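Local atomic coordinates of homoserine dehydrogenase (Staphylococcus aureus M1064, PDB entry 4PG7), a protein that catalyses the NAD(P)-dependent interconversion of aspartate semialdehyde and homoserine in the aspartic acid pathway, probably by hydride transfer to or from the nicotinamide cofactor. Residues H119-K125 against A145-S151; L127-K133 against V227-Y231; T181-I185 against A203-A209; E284-D289 against Y441-G445; E300-I304 against M315-K319. All coordinates share one frame; numbering follows the deposited sequence.

Contact 1: residues H119-K125 against A145-S151; sequences HVITANK and ALKFEAS. With ACT (acetate ion), chain C.
With CG anti to its carbonyl carbon (chi1 -52°), His119 turns its imidazole edge to Ala145, whose backbone N-H meets ND1 in the ring plane over 3.2 Å and almost straight. Thr122 has OG1 anti to the backbone N (chi1 -179°), which leaves CG2 to lie against Phe148 CB at 3.8 Å while OG1 accepts from Asn124 N in an ST turn and also bonds Glu98. Along strand 119-122 the backbones form a parallel ladder: Val120 N to Ala145 O, Lys147 N to Val120 O at 2.9 Å, and Thr122 N to Lys147 O. This is the strand pairing of the beta-alpha-beta unit made by strand 119-122, helix 129-141 and strand 146-147, the last strand at one edge of the parallel sheet in the Rossmann-type nucleotide-binding domain. Val120 and Leu146 point the same way, CG1 to CD1 3.6 Å, toward the helix 106-115 and helix 129-141 side. Past the ladder a water bridges Thr122 O and Ala150 N, and the methyls of Ala123 and Ala150 are tight, CB to CB 3.4 Å. Lys125 brings NZ to Ala150 O at 3.3 Å, in the carbonyl plane.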
# COMPACT_ATOMS: atom_id res chain seq x y z
N HIS A 119 -24.25 13.30 -13.35
CA HIS A 119 -23.12 12.68 -12.66
C HIS A 119 -21.96 13.67 -12.68
O HIS A 119 -21.78 14.42 -13.65
CB HIS A 119 -22.69 11.38 -13.35
CG HIS A 119 -23.80 10.40 -13.58
ND1 HIS A 119 -24.43 9.74 -12.55
CD2 HIS A 119 -24.39 9.97 -14.72
CE1 HIS A 119 -25.37 8.95 -13.04
NE2 HIS A 119 -25.37 9.08 -14.36
N VAL A 120 -21.17 13.66 -11.62
CA VAL A 120 -20.04 14.56 -11.49
C VAL A 120 -18.76 13.80 -11.19
O VAL A 120 -18.70 13.02 -10.24
CB VAL A 120 -20.29 15.61 -10.39
CG1 VAL A 120 -19.02 16.39 -10.07
CG2 VAL A 120 -21.39 16.54 -10.83
N ILE A 121 -17.75 14.05 -12.00
CA ILE A 121 -16.41 13.55 -11.76
C ILE A 121 -15.52 14.76 -11.57
O ILE A 121 -15.52 15.66 -12.41
CB ILE A 121 -15.92 12.69 -12.92
CG1 ILE A 121 -16.90 11.53 -13.13
CG2 ILE A 121 -14.51 12.18 -12.65
CD1 ILE A 121 -16.67 10.77 -14.40
N THR A 122 -14.80 14.79 -10.45
CA THR A 122 -13.94 15.93 -10.14
C THR A 122 -12.52 15.51 -9.76
O THR A 122 -12.32 14.50 -9.07
CB THR A 122 -14.54 16.79 -9.02
OG1 THR A 122 -13.67 17.89 -8.77
CG2 THR A 122 -14.76 16.00 -7.71
N ALA A 123 -11.56 16.30 -10.22
CA ALA A 123 -10.15 16.16 -9.81
C ALA A 123 -9.69 17.43 -9.11
O ALA A 123 -8.50 17.74 -9.08
CB ALA A 123 -9.29 15.90 -11.03
N ASN A 124 -10.65 18.15 -8.54
CA ASN A 124 -10.40 19.43 -7.91
C ASN A 124 -9.57 19.27 -6.63
O ASN A 124 -10.04 18.73 -5.63
CB ASN A 124 -11.76 20.05 -7.60
CG ASN A 124 -11.68 21.45 -7.04
OD1 ASN A 124 -10.74 21.82 -6.33
ND2 ASN A 124 -12.70 22.25 -7.36
N LYS A 125 -8.33 19.77 -6.67
CA LYS A 125 -7.36 19.58 -5.58
C LYS A 125 -7.60 20.47 -4.39
O LYS A 125 -6.96 20.30 -3.36
CB LYS A 125 -5.93 19.83 -6.07
CG LYS A 125 -5.47 18.90 -7.18
CD LYS A 125 -5.48 17.44 -6.72
CE LYS A 125 -4.69 16.56 -7.68
NZ LYS A 125 -4.49 15.19 -7.13
N ALA A 145 -23.97 9.87 -9.36
CA ALA A 145 -22.66 9.55 -8.83
C ALA A 145 -21.83 10.81 -8.64
O ALA A 145 -21.91 11.76 -9.44
CB ALA A 145 -21.96 8.61 -9.78
N LEU A 146 -21.05 10.82 -7.58
CA LEU A 146 -19.99 11.80 -7.40
C LEU A 146 -18.71 11.00 -7.26
O LEU A 146 -18.61 10.18 -6.36
CB LEU A 146 -20.21 12.63 -6.14
CG LEU A 146 -19.05 13.61 -5.89
CD1 LEU A 146 -19.15 14.81 -6.82
CD2 LEU A 146 -19.03 14.05 -4.44
N LYS A 147 -17.76 11.23 -8.17
CA LYS A 147 -16.48 10.53 -8.15
C LYS A 147 -15.36 11.54 -7.97
O LYS A 147 -15.22 12.48 -8.75
CB LYS A 147 -16.27 9.79 -9.46
CG LYS A 147 -17.36 8.79 -9.79
CD LYS A 147 -17.15 7.47 -9.07
CE LYS A 147 -18.41 6.62 -9.16
NZ LYS A 147 -18.15 5.17 -8.97
N PHE A 148 -14.55 11.35 -6.93
CA PHE A 148 -13.45 12.27 -6.65
C PHE A 148 -12.08 11.62 -6.53
O PHE A 148 -11.14 12.25 -6.05
CB PHE A 148 -13.77 13.12 -5.42
CG PHE A 148 -14.11 12.31 -4.19
CD1 PHE A 148 -13.11 11.91 -3.29
CD2 PHE A 148 -15.42 11.99 -3.89
CE1 PHE A 148 -13.42 11.18 -2.14
CE2 PHE A 148 -15.74 11.27 -2.75
CZ PHE A 148 -14.74 10.86 -1.87
N GLU A 149 -11.96 10.36 -6.99
CA GLU A 149 -10.68 9.63 -7.00
C GLU A 149 -9.51 10.48 -7.49
O GLU A 149 -8.45 10.51 -6.87
CB GLU A 149 -10.78 8.36 -7.87
N ALA A 150 -9.70 11.19 -8.61
CA ALA A 150 -8.64 12.01 -9.18
C ALA A 150 -8.25 13.17 -8.27
O ALA A 150 -7.13 13.65 -8.32
CB ALA A 150 -9.05 12.53 -10.55
N SER A 151 -9.18 13.60 -7.42
CA SER A 151 -8.94 14.68 -6.47
C SER A 151 -7.90 14.31 -5.38
O SER A 151 -7.34 15.21 -4.74
CB SER A 151 -10.27 15.10 -5.84
OG SER A 151 -10.36 16.50 -5.72
C ACT C . -7.36 21.10 -10.71
O ACT C . -7.33 19.95 -11.23
OXT ACT C . -7.75 21.27 -9.54
CH3 ACT C . -6.89 22.29 -11.48
O HOH W 1 -12.04 11.56 -10.13

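Contact 2: residues L127-K133 against V227-Y231; sequences LLAVHLK and VITSY
Two helices meet here, the first turn of helix 129-141 from the beta-alpha-beta unit of the nucleotide-binding domain and a middle turn of helix 220-234. The axes of the short segments 129-133 and 227-231 pass 9.9 Å apart and run in broadly the same direction, at 43°. No hydrogen bond crosses between them, and the contact is made by aliphatic groups and one tyrosine. Ala129 points at the other helix, and its small methyl fits between two side chains one turn apart: its CB is 3.6 Å from Val227 CG1 and 3.8 Å from Tyr231 CB. Ile228, with both torsions near -60°, curls CD1 back toward the start of the first helix, where it touches Leu132 CD1 at 3.7 Å and lies beside the carbonyl oxygen of Leu127. The Leu132 and Ile228 side chains cross at about a right angle. Leu128 occupies the N-cap position, and its own backbone N-H is taken by ND1 of His131 in the imidazole plane, a bond that ties the helix start to its first turn. Leu128 adds a looser touch to Val227. On its other flank Leu132 packs on Phe148, which links this helix pair to the edge of the parallel sheet. Tyr231 swings out along the first helix with CG anti to its backbone N (chi1 -177°). Its ring passes Leu132 CB, with CE2 3.9 Å away, and its OH, hydrogen-bonded to Glu136, ends 3.4 Å from Lys133 CA.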
# COMPACT_ATOMS: atom_id res chain seq x y z
N LEU A 127 -10.68 20.84 -2.97
CA LEU A 127 -11.80 20.31 -2.18
C LEU A 127 -11.30 19.73 -0.86
O LEU A 127 -10.31 19.00 -0.81
CB LEU A 127 -12.53 19.19 -2.92
CG LEU A 127 -13.69 19.47 -3.91
CD1 LEU A 127 -14.03 20.94 -4.13
CD2 LEU A 127 -13.56 18.62 -5.15
N LEU A 128 -12.03 20.03 0.21
CA LEU A 128 -11.72 19.54 1.54
C LEU A 128 -12.90 18.67 1.98
O LEU A 128 -13.84 18.46 1.19
CB LEU A 128 -11.45 20.71 2.49
CG LEU A 128 -10.15 21.45 2.16
CD1 LEU A 128 -10.05 22.80 2.86
CD2 LEU A 128 -8.93 20.61 2.51
N ALA A 129 -12.85 18.18 3.21
CA ALA A 129 -13.82 17.21 3.67
C ALA A 129 -15.24 17.79 3.70
O ALA A 129 -16.18 17.10 3.31
CB ALA A 129 -13.45 16.69 5.05
N VAL A 130 -15.36 19.03 4.15
CA VAL A 130 -16.66 19.72 4.20
C VAL A 130 -17.32 19.66 2.82
O VAL A 130 -18.51 19.33 2.70
CB VAL A 130 -16.50 21.20 4.65
CG1 VAL A 130 -17.80 21.98 4.47
CG2 VAL A 130 -16.10 21.26 6.12
N HIS A 131 -16.52 19.92 1.80
CA HIS A 131 -17.00 19.97 0.44
C HIS A 131 -17.40 18.59 -0.08
O HIS A 131 -18.46 18.43 -0.69
CB HIS A 131 -15.94 20.65 -0.44
CG HIS A 131 -15.55 22.00 0.08
ND1 HIS A 131 -14.28 22.28 0.55
CD2 HIS A 131 -16.28 23.11 0.29
CE1 HIS A 131 -14.24 23.53 0.98
NE2 HIS A 131 -15.44 24.05 0.84
N LEU A 132 -16.54 17.59 0.14
CA LEU A 132 -16.80 16.24 -0.35
C LEU A 132 -18.04 15.65 0.31
O LEU A 132 -18.79 14.91 -0.33
CB LEU A 132 -15.61 15.32 -0.09
CG LEU A 132 -14.32 15.66 -0.84
CD1 LEU A 132 -13.18 14.78 -0.33
CD2 LEU A 132 -14.49 15.54 -2.35
N LYS A 133 -18.25 15.98 1.57
CA LYS A 133 -19.38 15.49 2.33
C LYS A 133 -20.68 16.01 1.72
O LYS A 133 -21.57 15.22 1.39
CB LYS A 133 -19.26 15.94 3.79
CG LYS A 133 -20.50 15.72 4.63
CD LYS A 133 -20.94 14.27 4.65
CE LYS A 133 -21.91 14.02 5.80
NZ LYS A 133 -22.70 12.77 5.57
N VAL A 227 -6.75 16.38 6.34
CA VAL A 227 -8.21 16.55 6.35
C VAL A 227 -8.88 15.47 5.49
O VAL A 227 -9.81 14.80 5.91
CB VAL A 227 -8.65 17.93 5.84
CG1 VAL A 227 -10.17 18.00 5.74
CG2 VAL A 227 -8.14 19.03 6.74
N ILE A 228 -8.38 15.30 4.28
CA ILE A 228 -8.94 14.32 3.35
C ILE A 228 -8.77 12.90 3.87
O ILE A 228 -9.71 12.11 3.86
CB ILE A 228 -8.30 14.43 1.95
CG1 ILE A 228 -8.57 15.79 1.29
CG2 ILE A 228 -8.81 13.32 1.03
CD1 ILE A 228 -10.04 16.10 1.09
N THR A 229 -7.56 12.56 4.30
CA THR A 229 -7.28 11.23 4.81
C THR A 229 -8.16 10.90 6.04
O THR A 229 -8.61 9.76 6.19
CB THR A 229 -5.80 11.05 5.09
OG1 THR A 229 -5.07 11.30 3.88
CG2 THR A 229 -5.49 9.64 5.57
N SER A 230 -8.41 11.90 6.89
CA SER A 230 -9.28 11.72 8.05
C SER A 230 -10.72 11.44 7.64
O SER A 230 -11.42 10.62 8.25
CB SER A 230 -9.25 12.97 8.94
OG SER A 230 -7.97 13.19 9.49
N TYR A 231 -11.17 12.13 6.60
CA TYR A 231 -12.51 11.91 6.06
C TYR A 231 -12.67 10.49 5.49
O TYR A 231 -13.64 9.81 5.78
CB TYR A 231 -12.83 12.96 4.99
CG TYR A 231 -14.23 12.82 4.44
CD1 TYR A 231 -15.33 12.94 5.27
CD2 TYR A 231 -14.44 12.55 3.09
CE1 TYR A 231 -16.62 12.80 4.78
CE2 TYR A 231 -15.73 12.42 2.58
CZ TYR A 231 -16.81 12.54 3.43
OH TYR A 231 -18.06 12.40 2.92

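Contact 3: residues T181-I185 against A203-A209; sequences TSNFI and AKRLGFA
Aromatic stacking dominates where Phe184 meets Phe208. The rings form an offset stack with centroids 4.3 Å apart and planes inclined by 24°, and the closest carbons are Phe184 CE1 and Phe208 CE2 at 3.5 Å. The overlap is uneven: Phe208 CD2 sits over the centre of the Phe184 ring, whereas Phe184 CD1 lies toward the rim of the Phe208 ring. Phe184 reaches this place because its CG stands anti to the backbone N (chi1 -179°), which carries the ring across to the turn after helix 196-205.

Aliphatic contacts frame the stack. Leu206 CD1 touches Phe184 CZ at 3.6 Å, and Ala203 CB lies 3.9 Å from Phe184 CD2 while also meeting CG1 of Ile185. At the other end the Thr181 methyl, CG2, packs on Ala209 CB at 3.7 Å.

A single hydrogen bond crosses the contact, from Thr181 OG1 to Phe208 O at 2.9 Å. The hydroxyl approaches from well above the carbonyl plane, and it has a second, weak partner in Asp216. The backbone that presents this carbonyl is shaped by a Schellman motif, in which Gly207 with positive phi ends the helix while Phe208 N, weakly, and Ala209 N turn back to Ala203 O.

The contact thus holds the end of helix 196-205 and the turn after it against the first turns of helix 180-192. Ile185 also packs on Phe196, Ala199 and Leu200 of helix 196-205, the CE1 rim of the Phe208 ring touches Glu300, and Asn183 binds the backbone of Val297 and Asp299 before strand 302-308.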
# COMPACT_ATOMS: atom_id res chain seq x y z
N THR A 181 7.81 17.42 -1.64
CA THR A 181 8.84 18.47 -1.61
C THR A 181 9.51 18.60 -0.24
O THR A 181 10.74 18.69 -0.15
CB THR A 181 8.24 19.83 -2.02
OG1 THR A 181 7.80 19.74 -3.38
CG2 THR A 181 9.27 20.93 -1.88
N SER A 182 8.70 18.59 0.82
CA SER A 182 9.27 18.66 2.16
C SER A 182 10.07 17.44 2.52
O SER A 182 11.10 17.54 3.16
CB SER A 182 8.19 18.81 3.22
OG SER A 182 7.65 20.11 3.22
N ASN A 183 9.59 16.27 2.13
CA ASN A 183 10.33 15.07 2.38
C ASN A 183 11.64 15.06 1.62
O ASN A 183 12.67 14.65 2.16
CB ASN A 183 9.52 13.83 2.03
CG ASN A 183 10.04 12.61 2.75
OD1 ASN A 183 10.23 12.65 3.98
ND2 ASN A 183 10.26 11.52 2.03
N PHE A 184 11.60 15.52 0.38
CA PHE A 184 12.84 15.65 -0.42
C PHE A 184 13.86 16.51 0.29
O PHE A 184 15.04 16.16 0.39
CB PHE A 184 12.54 16.22 -1.81
CG PHE A 184 13.77 16.34 -2.69
CD1 PHE A 184 14.14 15.32 -3.54
CD2 PHE A 184 14.56 17.47 -2.63
CE1 PHE A 184 15.31 15.42 -4.33
CE2 PHE A 184 15.72 17.59 -3.41
CZ PHE A 184 16.09 16.55 -4.25
N ILE A 185 13.41 17.65 0.81
CA ILE A 185 14.30 18.58 1.48
C ILE A 185 14.92 17.94 2.71
O ILE A 185 16.14 18.05 2.94
CB ILE A 185 13.55 19.89 1.83
CG1 ILE A 185 13.28 20.66 0.54
CG2 ILE A 185 14.35 20.74 2.80
CD1 ILE A 185 12.23 21.75 0.65
N ALA A 203 16.26 21.86 -4.06
CA ALA A 203 14.95 21.37 -4.50
C ALA A 203 14.33 22.25 -5.59
O ALA A 203 13.67 21.75 -6.52
CB ALA A 203 13.99 21.25 -3.34
N LYS A 204 14.48 23.57 -5.43
CA LYS A 204 14.07 24.50 -6.49
C LYS A 204 14.79 24.21 -7.80
O LYS A 204 14.15 24.08 -8.83
CB LYS A 204 14.32 25.96 -6.08
CG LYS A 204 13.25 26.48 -5.14
CD LYS A 204 13.61 27.84 -4.59
CE LYS A 204 12.46 28.37 -3.75
NZ LYS A 204 12.85 29.64 -3.08
N ARG A 205 16.11 24.10 -7.77
CA ARG A 205 16.88 23.86 -9.00
C ARG A 205 16.53 22.51 -9.66
O ARG A 205 16.56 22.39 -10.89
CB ARG A 205 18.39 23.87 -8.75
CG ARG A 205 18.99 25.20 -8.36
CD ARG A 205 20.51 25.19 -8.34
NE ARG A 205 20.92 24.63 -7.09
CZ ARG A 205 21.26 25.32 -6.01
NH1 ARG A 205 21.33 26.65 -6.00
NH2 ARG A 205 21.58 24.65 -4.93
N LEU A 206 16.18 21.52 -8.84
CA LEU A 206 15.95 20.19 -9.35
C LEU A 206 14.52 19.97 -9.81
O LEU A 206 14.23 18.89 -10.30
CB LEU A 206 16.33 19.14 -8.32
CG LEU A 206 17.81 19.03 -8.04
CD1 LEU A 206 18.02 18.00 -6.93
CD2 LEU A 206 18.59 18.62 -9.29
N GLY A 207 13.65 20.97 -9.67
CA GLY A 207 12.26 20.86 -10.09
C GLY A 207 11.23 20.47 -9.02
O GLY A 207 10.04 20.54 -9.28
N PHE A 208 11.66 20.11 -7.82
CA PHE A 208 10.71 19.68 -6.76
C PHE A 208 9.95 20.80 -6.08
O PHE A 208 8.71 20.76 -5.97
CB PHE A 208 11.45 18.82 -5.74
CG PHE A 208 11.98 17.58 -6.35
CD1 PHE A 208 11.11 16.57 -6.72
CD2 PHE A 208 13.32 17.46 -6.66
CE1 PHE A 208 11.57 15.42 -7.33
CE2 PHE A 208 13.79 16.32 -7.30
CZ PHE A 208 12.91 15.30 -7.62
N ALA A 209 10.65 21.85 -5.69
CA ALA A 209 10.01 22.98 -5.06
C ALA A 209 9.76 24.02 -6.10
O ALA A 209 10.55 24.17 -7.02
CB ALA A 209 10.90 23.54 -3.96

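Contact 4: residues E284-D289 against Y441-G445; sequences EPTLID and YPVEG
Leu287 and Pro442, each deeply covered by the facing strand, are joined through the backbone: Leu287 N gives a hydrogen bond to Pro442 O, and Leu287 O receives Glu444 N at 2.7 Å. The Leu287 side chain crosses that of Tyr441 at about a right angle, with CD1 at the ring edge 3.9 Å from Tyr441 CD2, and its CB rests beside Val443 CG2. The Pro442 ring packs against Thr286 and Glu284. Its CG lies 3.6 Å from Thr286 OG1, whose hydroxyl bonds Glu284 O, and the Glu284 carboxylate comes to meet CD and CG, with OE1 3.5 Å from Pro442 CD. These strands, 278-289 and 436-444, pair in parallel and carry the mixed sheet from the central part of the chain into the C-terminal domain, probably the ACT domain. Glu444 is the third main participant. Its backbone O accepts Asp289 N, and its CB touches Ile288 CD1 at 3.7 Å. With CG anti to the carbonyl carbon (chi1 -72°), Glu444 lays CG beside Thr286 CG2; the bend at chi2 then turns the carboxylate away, to salt bridges with Lys173 and Lys271. Tyr441 presents one ring face to Pro285, whose CB stands over its centre in a CH-pi contact, 4.0 Å from the ring centroid. The Tyr441 hydroxyl bonds Lys439, a residue of the pocket that holds the bound lysine.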
# COMPACT_ATOMS: atom_id res chain seq x y z
N GLU A 284 3.44 18.05 11.50
CA GLU A 284 4.63 18.69 12.06
C GLU A 284 5.87 17.83 11.96
O GLU A 284 5.79 16.60 11.79
CB GLU A 284 4.40 19.10 13.52
CG GLU A 284 4.16 17.95 14.44
CD GLU A 284 3.71 18.41 15.82
OE1 GLU A 284 4.38 19.27 16.44
OE2 GLU A 284 2.71 17.86 16.29
N PRO A 285 7.05 18.46 12.08
CA PRO A 285 8.30 17.71 12.16
C PRO A 285 8.29 16.76 13.35
O PRO A 285 7.91 17.15 14.45
CB PRO A 285 9.36 18.81 12.35
CG PRO A 285 8.73 20.04 11.83
CD PRO A 285 7.27 19.92 12.08
N THR A 286 8.64 15.51 13.09
CA THR A 286 8.44 14.39 13.99
C THR A 286 9.65 13.48 13.91
O THR A 286 10.14 13.18 12.81
CB THR A 286 7.17 13.62 13.57
OG1 THR A 286 6.05 14.50 13.63
CG2 THR A 286 6.91 12.44 14.43
N LEU A 287 10.19 13.06 15.05
CA LEU A 287 11.26 12.08 15.04
C LEU A 287 10.60 10.72 14.88
O LEU A 287 9.59 10.43 15.54
CB LEU A 287 12.09 12.10 16.30
CG LEU A 287 13.25 13.09 16.37
CD1 LEU A 287 12.73 14.52 16.34
CD2 LEU A 287 14.05 12.81 17.62
N ILE A 288 11.16 9.92 13.99
CA ILE A 288 10.65 8.60 13.69
C ILE A 288 11.78 7.62 13.92
O ILE A 288 12.88 7.77 13.36
CB ILE A 288 10.25 8.45 12.19
CG1 ILE A 288 9.17 9.45 11.81
CG2 ILE A 288 9.73 7.02 11.92
CD1 ILE A 288 7.84 9.19 12.50
N ASP A 289 11.51 6.60 14.71
CA ASP A 289 12.48 5.56 14.97
C ASP A 289 12.97 4.99 13.65
O ASP A 289 12.16 4.66 12.78
CB ASP A 289 11.87 4.46 15.83
CG ASP A 289 12.90 3.40 16.24
OD1 ASP A 289 13.30 3.38 17.40
OD2 ASP A 289 13.32 2.61 15.42
N TYR A 441 9.42 18.47 19.44
CA TYR A 441 8.86 17.69 18.34
C TYR A 441 8.30 16.39 18.91
O TYR A 441 8.88 15.82 19.83
CB TYR A 441 9.93 17.33 17.33
CG TYR A 441 10.59 18.46 16.58
CD1 TYR A 441 9.99 19.69 16.41
CD2 TYR A 441 11.81 18.25 15.96
CE1 TYR A 441 10.62 20.70 15.70
CE2 TYR A 441 12.44 19.25 15.23
CZ TYR A 441 11.83 20.46 15.09
OH TYR A 441 12.45 21.45 14.34
N PRO A 442 7.18 15.90 18.36
CA PRO A 442 6.73 14.55 18.74
C PRO A 442 7.70 13.50 18.27
O PRO A 442 8.47 13.74 17.33
CB PRO A 442 5.37 14.39 18.03
CG PRO A 442 5.33 15.43 17.00
CD PRO A 442 6.28 16.53 17.38
N VAL A 443 7.66 12.35 18.93
CA VAL A 443 8.49 11.21 18.59
C VAL A 443 7.57 10.03 18.38
O VAL A 443 6.72 9.75 19.24
CB VAL A 443 9.50 10.89 19.71
CG1 VAL A 443 10.31 9.66 19.38
CG2 VAL A 443 10.41 12.09 19.97
N GLU A 444 7.72 9.37 17.23
CA GLU A 444 6.90 8.22 16.87
C GLU A 444 7.74 6.99 16.59
O GLU A 444 8.96 7.06 16.38
CB GLU A 444 6.06 8.52 15.63
CG GLU A 444 4.92 9.49 15.86
CD GLU A 444 3.75 8.89 16.63
OE1 GLU A 444 3.79 7.71 17.01
OE2 GLU A 444 2.77 9.64 16.86
N GLY A 445 7.05 5.85 16.60
CA GLY A 445 7.63 4.53 16.32
C GLY A 445 8.30 3.88 17.51
O GLY A 445 8.93 2.83 17.37

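Contact 5: residues E300-I304 against M315-K319; sequences EYNAI and MFYGK. With ACT (acetate ion), chain E.
The Tyr301 ring is sandwiched: the Tyr317 hydroxyl lies over one face toward the rim, and Lys319 CG sits over the centre of the opposite face in a CH-pi contact, 3.6 Å from the ring centroid. The two tyrosine rings are nearly parallel, planes at 4°, but slid apart and barely overlap; Tyr301 CD1 is 3.3 Å from Tyr317 CZ. An acetate ion, probably from the crystallisation liquor, has an oxygen at the Tyr317 edge. The Phe316 ring turns an edge to Ile304 O. Lys319, extended beyond CG, crosses the Tyr301 ring to a salt bridge whose hydrogen bond is weak, NZ to Glu300 OE2 at 3.3 Å. Behind these side chains is an antiparallel beta hairpin, strands 302-308 and 314-318. Asn302 and Gly318 form one hydrogen-bonded pair, with Asn302 N to Gly318 O at 2.8 Å, and Ile304 and Phe316 the next, with Ile304 N to Phe316 O at 2.9 Å. Ala303 and Tyr317 are the non-hydrogen-bonded pair between. The Ala303 methyl touches Met315 SD. Met315, Phe316 and Tyr317 also pair antiparallel with a strand of the second subunit, so the sheet continues across the dimer interface, where the Tyr301 hydroxyl bonds Asp313 N of that subunit.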
# COMPACT_ATOMS: atom_id res chain seq x y z
N GLU A 300 11.20 12.32 -2.76
CA GLU A 300 9.85 12.77 -3.07
C GLU A 300 8.77 11.70 -2.86
O GLU A 300 7.61 11.94 -3.14
CB GLU A 300 9.78 13.33 -4.49
CG GLU A 300 9.79 12.32 -5.64
CD GLU A 300 11.18 11.89 -6.09
OE1 GLU A 300 12.16 11.98 -5.30
OE2 GLU A 300 11.28 11.43 -7.24
N TYR A 301 9.14 10.53 -2.36
CA TYR A 301 8.15 9.48 -2.12
C TYR A 301 7.26 9.84 -0.94
O TYR A 301 7.68 10.58 -0.05
CB TYR A 301 8.80 8.12 -1.93
CG TYR A 301 9.15 7.47 -3.23
CD1 TYR A 301 8.29 6.56 -3.81
CD2 TYR A 301 10.33 7.78 -3.92
CE1 TYR A 301 8.58 5.95 -5.01
CE2 TYR A 301 10.63 7.17 -5.14
CZ TYR A 301 9.74 6.26 -5.68
OH TYR A 301 9.99 5.62 -6.88
N ASN A 302 6.02 9.37 -1.00
CA ASN A 302 5.06 9.52 0.06
C ASN A 302 4.66 8.15 0.59
O ASN A 302 5.00 7.13 0.00
CB ASN A 302 3.83 10.29 -0.45
CG ASN A 302 4.13 11.79 -0.66
OD1 ASN A 302 5.20 12.29 -0.29
ND2 ASN A 302 3.19 12.49 -1.21
N ALA A 303 3.97 8.14 1.72
CA ALA A 303 3.51 6.92 2.34
C ALA A 303 2.44 7.22 3.36
O ALA A 303 2.49 8.29 4.01
CB ALA A 303 4.67 6.15 2.99
N ILE A 304 1.48 6.31 3.47
CA ILE A 304 0.49 6.35 4.56
C ILE A 304 0.56 5.07 5.33
O ILE A 304 0.39 3.99 4.76
CB ILE A 304 -1.00 6.43 4.13
CG1 ILE A 304 -1.16 7.32 2.94
CG2 ILE A 304 -1.86 6.92 5.30
CD1 ILE A 304 -1.01 8.77 3.27
N MET A 315 0.88 -0.23 5.32
CA MET A 315 1.45 0.98 4.71
C MET A 315 1.38 0.91 3.21
O MET A 315 1.56 -0.15 2.60
CB MET A 315 2.89 1.23 5.18
CG MET A 315 3.43 2.65 4.89
SD MET A 315 5.22 2.86 5.22
CE MET A 315 5.80 1.94 3.78
N PHE A 316 1.14 2.06 2.62
CA PHE A 316 1.10 2.25 1.18
C PHE A 316 2.18 3.26 0.85
O PHE A 316 2.27 4.28 1.52
CB PHE A 316 -0.29 2.74 0.78
CG PHE A 316 -1.40 1.88 1.33
CD1 PHE A 316 -1.97 0.87 0.55
CD2 PHE A 316 -1.82 2.01 2.66
CE1 PHE A 316 -2.97 0.05 1.07
CE2 PHE A 316 -2.80 1.19 3.18
CZ PHE A 316 -3.38 0.21 2.38
N TYR A 317 2.99 2.96 -0.16
CA TYR A 317 4.15 3.78 -0.50
C TYR A 317 4.13 4.07 -1.99
O TYR A 317 3.88 3.18 -2.79
CB TYR A 317 5.40 3.01 -0.12
CG TYR A 317 6.75 3.47 -0.69
CD1 TYR A 317 7.56 4.32 0.02
CD2 TYR A 317 7.23 2.97 -1.91
CE1 TYR A 317 8.81 4.71 -0.45
CE2 TYR A 317 8.48 3.35 -2.42
CZ TYR A 317 9.27 4.22 -1.67
OH TYR A 317 10.50 4.60 -2.11
N GLY A 318 4.40 5.32 -2.36
CA GLY A 318 4.50 5.71 -3.77
C GLY A 318 4.65 7.20 -3.93
O GLY A 318 4.54 7.94 -2.94
N LYS A 319 4.91 7.66 -5.15
CA LYS A 319 5.02 9.09 -5.42
C LYS A 319 3.67 9.70 -5.69
O LYS A 319 2.69 8.99 -5.91
CB LYS A 319 5.87 9.37 -6.64
CG LYS A 319 7.29 8.91 -6.57
CD LYS A 319 8.00 9.41 -7.82
CE LYS A 319 9.33 8.73 -8.03
NZ LYS A 319 9.95 9.17 -9.31
C ACT E . 13.55 4.38 -5.14
O ACT E . 12.67 3.81 -4.42
OXT ACT E . 14.10 3.83 -6.12
CH3 ACT E . 13.99 5.77 -4.83

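How the contacts relate
Contacts 1 and 2 share one beta-alpha-beta unit: contact 1 pairs its strands, contact 2 packs its helix on helix 220-234, and they touch where Leu127 meets Thr122 and Ser151. Contact 3 is the most buried, although Leu206 reaches the surface; the other four are partly buried. It touches contact 5 where Asn183 lies beside Tyr301. Contacts 4 and 5 belong to the same mixed sheet, parallel toward the C-terminal, probably ACT, domain in one and antiparallel toward the second subunit in the other. Backbone bonding dominates contacts 1, 4 and 5, whereas side chains carry contacts 2 and 3. Contacts 1 and 4 lie on opposite sides of the chain centre, about 34 Å apart between centres.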